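Local coordinates for protein cytochrome b5 reductase 4 (Homo sapiens, PDB 3LF5) that probably carries electrons through a heme-bearing cytochrome b5 domain that belongs to a larger NADH-dependent flavohemoprotein oxidoreductase, at residues A[10-15]-A[21-26]. Numbering follows the deposited sequence. Where two conformers were deposited one is given.
Sequences EEELKK and DCWICI
Leu13 makes the larger part of the helix's side of the contact between helix 10-15 and strand 21-26, its two methyls dividing their contacts between Trp23 and Cys25. CD1 packs on Trp23 CB at 3.7 Å and lies near the indole plane at the ring edge, while CD2 meets Cys25 CB at 4.1 Å. The isobutyl group reaches the strand because chi1 of -180° sets CG opposite the backbone N, although CB itself does not point there. Trp23 and Cys25, two residues apart, both direct their CB toward the helix; Ile24 between them faces the opposite way, its side chain about 5 Å from the heme.

Glu12 adds an aliphatic contact at the far end of the indole, CG to Trp23 CZ3 at 3.9 Å. A bend at chi2 sets OE2 4.1 Å from Trp23 CH2, the carboxylate and indole planes 49° apart. OE2 is hydrogen-bonded to His16 NE2, and the His16 ring stacks on Trp23; Asp21 OD1 takes the ND1 side, so both imidazole nitrogens are engaged. No hydrogen bond joins the two segments directly.

The axes of the two short segments approach to 7.9 Å, with 136° between their N-to-C directions. By the alternation along the strand, the helix covers the face that Ile24 turns from, on the heme-distal side. Val8, Val30 and Met80 of strands 6-8, 29-32 and 76-80 also pack against Leu13.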
loop_
_atom_site.group_PDB
_atom_site.type_symbol
_atom_site.label_atom_id
_atom_site.label_comp_id
_atom_site.label_asym_id
_atom_site.label_seq_id
_atom_site.Cartn_x
_atom_site.Cartn_y
_atom_site.Cartn_z
ATOM N N GLU A 10 0.612 -1.877 -11.062
ATOM C CA GLU A 10 0.651 -1.347 -9.697
ATOM C C GLU A 10 0.241 0.125 -9.671
ATOM O O GLU A 10 -0.428 0.568 -8.749
ATOM C CB GLU A 10 2.015 -1.533 -9.042
ATOM C CG GLU A 10 2.189 -2.916 -8.482
ATOM C CD GLU A 10 3.426 -3.069 -7.642
ATOM O OE1 GLU A 10 3.891 -2.067 -7.047
ATOM O OE2 GLU A 10 3.949 -4.207 -7.558
ATOM N N GLU A 11 0.616 0.885 -10.695
ATOM C CA GLU A 11 0.202 2.287 -10.777
ATOM C C GLU A 11 -1.329 2.413 -10.801
ATOM O O GLU A 11 -1.908 3.267 -10.124
ATOM C CB GLU A 11 0.782 2.913 -12.043
ATOM C CG GLU A 11 0.521 4.392 -12.207
ATOM C CD GLU A 11 1.195 4.958 -13.453
ATOM O OE1 GLU A 11 0.912 6.128 -13.786
ATOM O OE2 GLU A 11 1.998 4.228 -14.099
ATOM N N GLU A 12 -2.002 1.538 -11.553
ATOM C CA GLU A 12 -3.461 1.545 -11.572
ATOM C C GLU A 12 -4.030 1.126 -10.220
ATOM O O GLU A 12 -4.917 1.774 -9.685
ATOM C CB GLU A 12 -3.996 0.643 -12.677
ATOM C CG GLU A 12 -5.518 0.584 -12.775
ATOM C CD GLU A 12 -6.158 1.914 -13.178
ATOM O OE1 GLU A 12 -5.544 2.699 -13.945
ATOM O OE2 GLU A 12 -7.316 2.154 -12.746
ATOM N N LEU A 13 -3.507 0.040 -9.666
ATOM C CA LEU A 13 -4.005 -0.477 -8.388
ATOM C C LEU A 13 -4.023 0.594 -7.312
ATOM O O LEU A 13 -4.993 0.738 -6.569
ATOM C CB LEU A 13 -3.138 -1.667 -7.932
ATOM C CG LEU A 13 -3.535 -2.335 -6.604
ATOM C CD1 LEU A 13 -4.907 -3.003 -6.701
ATOM C CD2 LEU A 13 -2.446 -3.360 -6.206
ATOM N N LYS A 14 -2.930 1.351 -7.244
ATOM C CA LYS A 14 -2.799 2.324 -6.160
ATOM C C LYS A 14 -3.765 3.498 -6.253
ATOM O O LYS A 14 -3.984 4.178 -5.255
ATOM C CB LYS A 14 -1.386 2.858 -6.082
ATOM C CG LYS A 14 -0.393 1.843 -5.706
ATOM C CD LYS A 14 1.017 2.375 -5.906
ATOM C CE LYS A 14 1.275 3.653 -5.127
ATOM N NZ LYS A 14 1.255 3.358 -3.671
ATOM N N LYS A 15 -4.385 3.716 -7.416
ATOM C CA LYS A 15 -5.414 4.752 -7.542
ATOM C C LYS A 15 -6.677 4.397 -6.749
ATOM O O LYS A 15 -7.477 5.260 -6.385
ATOM C CB LYS A 15 -5.825 4.915 -9.004
ATOM C CG LYS A 15 -4.741 5.415 -9.916
ATOM C CD LYS A 15 -5.213 5.398 -11.366
ATOM C CE LYS A 15 -4.154 5.958 -12.304
ATOM N NZ LYS A 15 -2.957 5.084 -12.435
ATOM N N ASP A 21 -13.767 3.288 -3.390
ATOM C CA ASP A 21 -13.124 2.821 -4.606
ATOM C C ASP A 21 -11.832 2.138 -4.186
ATOM O O ASP A 21 -10.735 2.699 -4.260
ATOM C CB ASP A 21 -12.862 3.973 -5.566
ATOM C CG ASP A 21 -12.332 3.518 -6.911
ATOM O OD1 ASP A 21 -12.280 2.309 -7.182
ATOM O OD2 ASP A 21 -12.022 4.409 -7.724
ATOM N N CYS A 22 -11.999 0.911 -3.700
ATOM C CA CYS A 22 -10.956 0.180 -3.017
ATOM C C CYS A 22 -10.674 -1.108 -3.740
ATOM O O CYS A 22 -11.520 -2.005 -3.756
ATOM C CB CYS A 22 -11.394 -0.172 -1.588
ATOM S SG CYS A 22 -10.094 -0.913 -0.587
ATOM N N TRP A 23 -9.501 -1.198 -4.364
ATOM C CA TRP A 23 -9.054 -2.455 -4.953
ATOM C C TRP A 23 -7.962 -3.057 -4.077
ATOM O O TRP A 23 -7.089 -2.366 -3.581
ATOM C CB TRP A 23 -8.504 -2.281 -6.373
ATOM C CG TRP A 23 -9.494 -1.850 -7.423
ATOM C CD1 TRP A 23 -10.786 -1.499 -7.265
ATOM C CD2 TRP A 23 -9.199 -1.710 -8.808
ATOM N NE1 TRP A 23 -11.348 -1.185 -8.487
ATOM C CE2 TRP A 23 -10.373 -1.295 -9.445
ATOM C CE3 TRP A 23 -8.054 -1.908 -9.581
ATOM C CZ2 TRP A 23 -10.423 -1.040 -10.826
ATOM C CZ3 TRP A 23 -8.110 -1.671 -10.935
ATOM C CH2 TRP A 23 -9.284 -1.236 -11.544
ATOM N N ILE A 24 -7.990 -4.387 -3.965
ATOM C CA ILE A 24 -6.945 -5.122 -3.264
ATOM C C ILE A 24 -6.529 -6.304 -4.125
ATOM O O ILE A 24 -7.378 -6.963 -4.740
ATOM C CB ILE A 24 -7.417 -5.625 -1.872
ATOM C CG1 ILE A 24 -7.855 -4.469 -0.988
ATOM C CG2 ILE A 24 -6.384 -6.460 -1.165
ATOM C CD1 ILE A 24 -8.495 -4.894 0.365
ATOM N N CYS A 25 -5.225 -6.560 -4.149
ATOM C CA CYS A 25 -4.673 -7.725 -4.803
ATOM C C CYS A 25 -4.423 -8.829 -3.779
ATOM O O CYS A 25 -3.798 -8.569 -2.757
ATOM C CB CYS A 25 -3.363 -7.337 -5.481
ATOM S SG CYS A 25 -2.361 -8.700 -6.051
ATOM N N ILE A 26 -4.936 -10.030 -4.029
ATOM C CA ILE A 26 -4.659 -11.209 -3.234
ATOM C C ILE A 26 -4.139 -12.287 -4.176
ATOM O O ILE A 26 -4.822 -12.709 -5.099
ATOM C CB ILE A 26 -5.893 -11.739 -2.481
ATOM C CG1 ILE A 26 -6.544 -10.651 -1.613
ATOM C CG2 ILE A 26 -5.498 -12.961 -1.637
ATOM C CD1 ILE A 26 -5.769 -10.243 -0.396
#